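Local coordinates for protein zonadhesin (PDB 5FX8) that is a putative adhesion protein of the yeast cell surface and may mediate cell-cell interaction by forming salt bridges and hydrogen bonds with other proteins, at residues D130-S134 with D135-S139; T189-C192 with S193-K196. One frame throughout, in Å; residues are numbered along the deposited sequence.

Contact 1 of 2, residues D130-S134 with D135-S139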
ATOM      1  N   ASP C 130     -59.864  12.608  36.125  1.00 28.28           N
ATOM      2  CA  ASP C 130     -60.907  12.913  37.100  1.00 28.00           C
ATOM      3  C   ASP C 130     -62.223  12.265  36.673  1.00 26.58           C
ATOM      4  O   ASP C 130     -62.824  12.664  35.675  1.00 27.15           O
ATOM      5  CB  ASP C 130     -61.069  14.422  37.252  1.00 29.36           C
ATOM      6  CG  ASP C 130     -59.875  15.070  37.893  1.00 31.88           C
ATOM      7  OD1 ASP C 130     -59.167  14.377  38.646  1.00 31.29           O
ATOM      8  OD2 ASP C 130     -59.641  16.270  37.643  1.00 42.74           O
ATOM      9  N   PHE C 131     -62.674  11.276  37.433  1.00 25.84           N
ATOM     10  CA  PHE C 131     -64.010  10.705  37.276  1.00 27.80           C
ATOM     11  C   PHE C 131     -64.917  11.248  38.384  1.00 28.63           C
ATOM     12  O   PHE C 131     -64.607  11.113  39.572  1.00 27.93           O
ATOM     13  CB  PHE C 131     -63.959   9.176  37.312  1.00 26.23           C
ATOM     14  CG  PHE C 131     -63.071   8.579  36.260  1.00 26.62           C
ATOM     15  CD1 PHE C 131     -61.730   8.365  36.512  1.00 26.02           C
ATOM     16  CD2 PHE C 131     -63.569   8.251  35.018  1.00 24.40           C
ATOM     17  CE1 PHE C 131     -60.914   7.845  35.564  1.00 24.29           C
ATOM     18  CE2 PHE C 131     -62.752   7.724  34.065  1.00 24.20           C
ATOM     19  CZ  PHE C 131     -61.417   7.526  34.339  1.00 24.58           C
ATOM     20  N   GLU C 132     -66.022  11.874  37.996  1.00 30.15           N
ATOM     21  CA  GLU C 132     -66.966  12.449  38.944  1.00 31.59           C
ATOM     22  C   GLU C 132     -68.181  11.544  39.098  1.00 30.58           C
ATOM     23  O   GLU C 132     -68.818  11.169  38.109  1.00 29.40           O
ATOM     24  CB  GLU C 132     -67.386  13.849  38.508  1.00 36.40           C
ATOM     25  CG  GLU C 132     -66.255  14.853  38.633  1.00 46.65           C
ATOM     26  CD  GLU C 132     -66.728  16.263  38.906  1.00 57.75           C
ATOM     27  OE1 GLU C 132     -67.947  16.459  39.099  1.00 60.11           O
ATOM     28  OE2 GLU C 132     -65.878  17.180  38.924  1.00 63.45           O
ATOM     29  N   THR C 133     -68.468  11.160  40.337  1.00 31.17           N
ATOM     30  CA  THR C 133     -69.760  10.578  40.653  1.00 31.63           C
ATOM     31  C   THR C 133     -70.609  11.622  41.358  1.00 33.03           C
ATOM     32  O   THR C 133     -70.452  12.825  41.116  1.00 33.68           O
ATOM     33  CB  THR C 133     -69.619   9.341  41.525  1.00 32.93           C
ATOM     34  OG1 THR C 133     -69.143   9.725  42.813  1.00 33.17           O
ATOM     35  CG2 THR C 133     -68.646   8.373  40.897  1.00 31.75           C
ATOM     36  N   SER C 134     -71.505  11.180  42.231  1.00 38.90           N
ATOM     37  CA  SER C 134     -72.390  12.123  42.902  1.00 33.91           C
ATOM     38  C   SER C 134     -71.837  12.533  44.249  1.00 33.61           C
ATOM     39  O   SER C 134     -71.974  13.689  44.653  1.00 34.31           O
ATOM     40  CB  SER C 134     -73.791  11.528  43.056  1.00 32.92           C
ATOM     41  OG  SER C 134     -73.750  10.225  43.603  1.00 33.27           O
ATOM     42  N   ASP C 135     -71.172  11.624  44.941  1.00 34.32           N
ATOM     43  CA  ASP C 135     -70.668  11.934  46.262  1.00 35.62           C
ATOM     44  C   ASP C 135     -69.152  11.925  46.340  1.00 34.98           C
ATOM     45  O   ASP C 135     -68.609  12.081  47.436  1.00 36.84           O
ATOM     46  CB  ASP C 135     -71.242  10.950  47.282  1.00 36.12           C
ATOM     47  CG  ASP C 135     -70.656   9.578  47.141  1.00 38.12           C
ATOM     48  OD1 ASP C 135     -70.296   9.223  46.011  1.00 40.96           O
ATOM     49  OD2 ASP C 135     -70.540   8.853  48.152  1.00 47.09           O
ATOM     50  N   GLN C 136     -68.452  11.750  45.227  1.00 33.07           N
ATOM     51  CA  GLN C 136     -67.016  11.556  45.319  1.00 34.80           C
ATOM     52  C   GLN C 136     -66.407  11.741  43.949  1.00 33.30           C
ATOM     53  O   GLN C 136     -67.071  11.547  42.930  1.00 32.41           O
ATOM     54  CB  GLN C 136     -66.668  10.172  45.859  1.00 34.85           C
ATOM     55  CG  GLN C 136     -65.238  10.042  46.276  1.00 35.06           C
ATOM     56  CD  GLN C 136     -64.942   8.678  46.824  1.00 40.50           C
ATOM     57  OE1 GLN C 136     -65.848   7.961  47.238  1.00 41.59           O
ATOM     58  NE2 GLN C 136     -63.670   8.298  46.816  1.00 44.94           N
ATOM     59  N   THR C 137     -65.144  12.151  43.942  1.00 32.61           N
ATOM     60  CA  THR C 137     -64.341  12.233  42.734  1.00 31.78           C
ATOM     61  C   THR C 137     -63.192  11.245  42.850  1.00 28.78           C
ATOM     62  O   THR C 137     -62.529  11.181  43.887  1.00 29.81           O
ATOM     63  CB  THR C 137     -63.804  13.641  42.495  1.00 30.81           C
ATOM     64  OG1 THR C 137     -64.851  14.493  42.023  1.00 36.26           O
ATOM     65  CG2 THR C 137     -62.786  13.587  41.439  1.00 30.46           C
ATOM     66  N   TYR C 138     -62.991  10.452  41.806  1.00 29.97           N
ATOM     67  CA  TYR C 138     -61.892   9.504  41.742  1.00 28.29           C
ATOM     68  C   TYR C 138     -60.839  10.032  40.780  1.00 26.31           C
ATOM     69  O   TYR C 138     -61.158  10.405  39.650  1.00 24.76           O
ATOM     70  CB  TYR C 138     -62.379   8.138  41.283  1.00 28.67           C
ATOM     71  CG  TYR C 138     -63.298   7.441  42.219  1.00 28.08           C
ATOM     72  CD1 TYR C 138     -64.664   7.647  42.161  1.00 31.41           C
ATOM     73  CD2 TYR C 138     -62.810   6.544  43.147  1.00 30.97           C
ATOM     74  CE1 TYR C 138     -65.511   6.988  43.009  1.00 32.75           C
ATOM     75  CE2 TYR C 138     -63.642   5.881  43.992  1.00 30.44           C
ATOM     76  CZ  TYR C 138     -64.987   6.102  43.923  1.00 32.72           C
ATOM     77  OH  TYR C 138     -65.820   5.433  44.781  1.00 44.57           O
ATOM     78  N   SER C 139     -59.585  10.045  41.220  1.00 27.70           N
ATOM     79  CA  SER C 139     -58.493  10.638  40.447  1.00 27.86           C
ATOM     80  C   SER C 139     -57.290   9.716  40.355  1.00 32.10           C
ATOM     81  O   SER C 139     -56.218  10.032  40.881  1.00 31.00           O
ATOM     82  CB  SER C 139     -58.075  11.970  41.052  1.00 25.85           C
ATOM     83  OG  SER C 139     -59.114  12.890  40.887  1.00 27.39           O
TER
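Thr133 reaches across the end of a tight beta hairpin to Gln136, and its side chain is worth following outward. Thr133 CB stands 3.7 Å from Gln136 O and branches there. With OG1 set between the backbone N and the carbonyl carbon (chi1 68°), the hydroxyl Thr133 OG1 donates to Gln136 O over 2.8 Å, tilted from the carbonyl plane. The methyl Thr133 CG2 turns to the edge of the Tyr138 ring, 4.0 Å from Tyr138 CE1. Gln136 O is therefore held twice, because Thr133 N also donates to it, almost straight in line with the C=O.

Further from the turn, Phe131 and Tyr138 form an antiparallel hydrogen-bonded pair: Phe131 N to Tyr138 O and Tyr138 N to Phe131 O are both 2.8 Å. Their side chains leave the hairpin on one face, with Phe131 CB 4.4 Å from Tyr138 CB, and both rings are buried against strand 4-11. Glu132 and Thr137, a non-hydrogen-bonded pair, run side by side on the exposed face, where Glu132 CG passes Thr137 OG1 at 3.7 Å. At the open end Ser139 OG donates to Asp130 OD1 over 2.7 Å, meeting it on the anti side and out of the carboxylate plane.

Outside the hairpin, Glu132 N bonds to Ser49 OG, and Asp135 OD1 takes a hydrogen bond from the N-terminal amine of Ala1. The chemistry changes along the hairpin: aromatic burial in the middle packs it against strand 4-11 within the first cohesin-like domain, while side-chain hydroxyls add bonds to the backbone pairing at either end.

Contact 2 of 2, residues T189-C192 with S193-K196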
ATOM      1  N   THR C 189     -52.914  -9.856   6.049  1.00 31.93           N
ATOM      2  CA  THR C 189     -52.160 -10.129   4.830  1.00 34.28           C
ATOM      3  C   THR C 189     -51.193  -8.985   4.573  1.00 33.12           C
ATOM      4  O   THR C 189     -51.626  -7.858   4.317  1.00 30.68           O
ATOM      5  CB  THR C 189     -53.085 -10.315   3.623  1.00 36.13           C
ATOM      6  OG1 THR C 189     -53.718 -11.595   3.695  1.00 47.16           O
ATOM      7  CG2 THR C 189     -52.291 -10.254   2.343  1.00 39.03           C
ATOM      8  N   PHE C 190     -49.891  -9.284   4.616  1.00 33.25           N
ATOM      9  CA  PHE C 190     -48.863  -8.258   4.456  1.00 31.82           C
ATOM     10  C   PHE C 190     -48.812  -7.759   3.022  1.00 31.16           C
ATOM     11  O   PHE C 190     -48.934  -8.537   2.079  1.00 33.97           O
ATOM     12  CB  PHE C 190     -47.491  -8.795   4.859  1.00 29.75           C
ATOM     13  CG  PHE C 190     -47.280  -8.857   6.336  1.00 30.62           C
ATOM     14  CD1 PHE C 190     -47.502  -7.746   7.126  1.00 28.48           C
ATOM     15  CD2 PHE C 190     -46.887 -10.036   6.949  1.00 30.67           C
ATOM     16  CE1 PHE C 190     -47.322  -7.811   8.497  1.00 28.66           C
ATOM     17  CE2 PHE C 190     -46.715 -10.098   8.325  1.00 28.40           C
ATOM     18  CZ  PHE C 190     -46.930  -8.990   9.093  1.00 26.11           C
ATOM     19  N   ASP C 191     -48.644  -6.450   2.869  1.00 31.48           N
ATOM     20  CA  ASP C 191     -48.473  -5.805   1.567  1.00 31.82           C
ATOM     21  C   ASP C 191     -46.976  -5.673   1.302  1.00 33.63           C
ATOM     22  O   ASP C 191     -46.296  -4.806   1.856  1.00 32.11           O
ATOM     23  CB  ASP C 191     -49.172  -4.450   1.535  1.00 32.65           C
ATOM     24  CG  ASP C 191     -49.160  -3.816   0.158  1.00 36.07           C
ATOM     25  OD1 ASP C 191     -48.410  -4.285  -0.723  1.00 38.86           O
ATOM     26  OD2 ASP C 191     -49.899  -2.833  -0.040  1.00 40.17           O
ATOM     27  N   CYS C 192     -46.463  -6.538   0.443  1.00 35.72           N
ATOM     28  CA  CYS C 192     -45.031  -6.595   0.231  1.00 34.13           C
ATOM     29  C   CYS C 192     -44.536  -5.419  -0.569  1.00 33.42           C
ATOM     30  O   CYS C 192     -43.343  -5.123  -0.552  1.00 38.32           O
ATOM     31  CB  CYS C 192     -44.687  -7.904  -0.444  1.00 35.93           C
ATOM     32  SG  CYS C 192     -45.283  -9.243   0.589  1.00 46.02           S
ATOM     33  N   SER C 193     -45.426  -4.728  -1.233  1.00 34.95           N
ATOM     34  CA  SER C 193     -45.081  -3.490  -1.888  1.00 36.04           C
ATOM     35  C   SER C 193     -44.989  -2.316  -0.919  1.00 35.49           C
ATOM     36  O   SER C 193     -44.763  -1.190  -1.360  1.00 38.67           O
ATOM     37  CB  SER C 193     -46.113  -3.230  -2.982  1.00 40.11           C
ATOM     38  OG  SER C 193     -46.194  -1.863  -3.299  1.00 59.75           O
ATOM     39  N   GLU C 194     -45.129  -2.534   0.383  1.00 34.08           N
ATOM     40  CA  GLU C 194     -45.236  -1.418   1.314  1.00 32.60           C
ATOM     41  C   GLU C 194     -44.369  -1.623   2.543  1.00 28.18           C
ATOM     42  O   GLU C 194     -44.741  -1.240   3.645  1.00 28.36           O
ATOM     43  CB  GLU C 194     -46.689  -1.193   1.719  1.00 34.98           C
ATOM     44  CG  GLU C 194     -47.556  -0.574   0.634  1.00 35.80           C
ATOM     45  CD  GLU C 194     -47.097   0.822   0.236  1.00 42.39           C
ATOM     46  OE1 GLU C 194     -47.066   1.720   1.103  1.00 39.45           O
ATOM     47  OE2 GLU C 194     -46.761   1.022  -0.948  1.00 48.05           O
ATOM     48  N   VAL C 195     -43.199  -2.226   2.379  1.00 27.24           N
ATOM     49  CA  VAL C 195     -42.218  -2.365   3.451  1.00 23.11           C
ATOM     50  C   VAL C 195     -41.168  -1.282   3.252  1.00 22.46           C
ATOM     51  O   VAL C 195     -40.667  -1.093   2.143  1.00 24.03           O
ATOM     52  CB  VAL C 195     -41.586  -3.768   3.451  1.00 25.57           C
ATOM     53  CG1 VAL C 195     -40.753  -3.992   4.698  1.00 21.83           C
ATOM     54  CG2 VAL C 195     -42.646  -4.832   3.353  1.00 26.00           C
ATOM     55  N   LYS C 196     -40.861  -0.547   4.307  1.00 20.17           N
ATOM     56  CA  LYS C 196     -40.012   0.623   4.176  1.00 22.44           C
ATOM     57  C   LYS C 196     -39.263   0.810   5.487  1.00 21.96           C
ATOM     58  O   LYS C 196     -39.566   0.173   6.495  1.00 21.36           O
ATOM     59  CB  LYS C 196     -40.829   1.867   3.797  1.00 18.69           C
ATOM     60  CG  LYS C 196     -41.846   2.263   4.833  1.00 22.43           C
ATOM     61  CD  LYS C 196     -42.688   3.448   4.434  1.00 22.64           C
ATOM     62  CE  LYS C 196     -43.657   3.778   5.544  1.00 26.14           C
ATOM     63  NZ  LYS C 196     -44.565   4.900   5.222  1.00 25.75           N
TER
HETATM   64  O   HOH W   1     -41.850  -3.319   0.015  1.00 28.61           O
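Asp191 and Glu194 are the ends of a type I beta turn, the corner at which strand 189-200 of the second cohesin-like domain changes direction, with strand 260-268 alongside both arms. Glu194 N donates to Asp191 O over 2.9 Å, from well above the carbonyl plane. Asp191 adds an Asx turn inside it: CG lies anti to the backbone N (chi1 -173°), which brings Asp191 OD1 back over the corner to accept from Ser193 N at 3.1 Å, again from above the carboxylate plane.

The inner side is the packed one. Val195 is buried against Phe240 and Ile229, and Val195 CG2 comes within 3.9 Å of Asp191 O. Cys192 SG leaves the turn to form the disulfide with Cys242, which ties the corner to strand 237-242. A water accepts from Val195 N, though its approach to Cys192 O is too short to trust.

The outer side is looser and acidic, with Ser193 and Glu194 exposed. Glu194 and Asp191 point the same way, and Asp191 OD2 lies beside the methylene Glu194 CG. The bend at chi2 carries the Glu194 carboxylate on, its plane 53° from that of Asp191, leaving Glu194 OE2 5.1 Å from Asp191 OD2.

Overall arrangement
From the N terminus the chain first lays down most of a curled mixed sheet, which strand 312-319 later joins, and contact 1 then closes the hairpin of strands 126-132 and 137-144, whose turn comes back to the first residue of the chain. Strands 153-158, 162-170 and 176-186 follow, opening the two antiparallel sheets of the second cohesin-like domain. Contact 2 comes next and turns strand 189-200 through a corner, cross-linked to a later strand. The two contacts are in series, neither nested nor crossed. They lie on opposite sides of the chain's centre, with centres 47 Å apart and nearest atoms about 33 Å apart, one in the first cohesin-like domain and the other in the second.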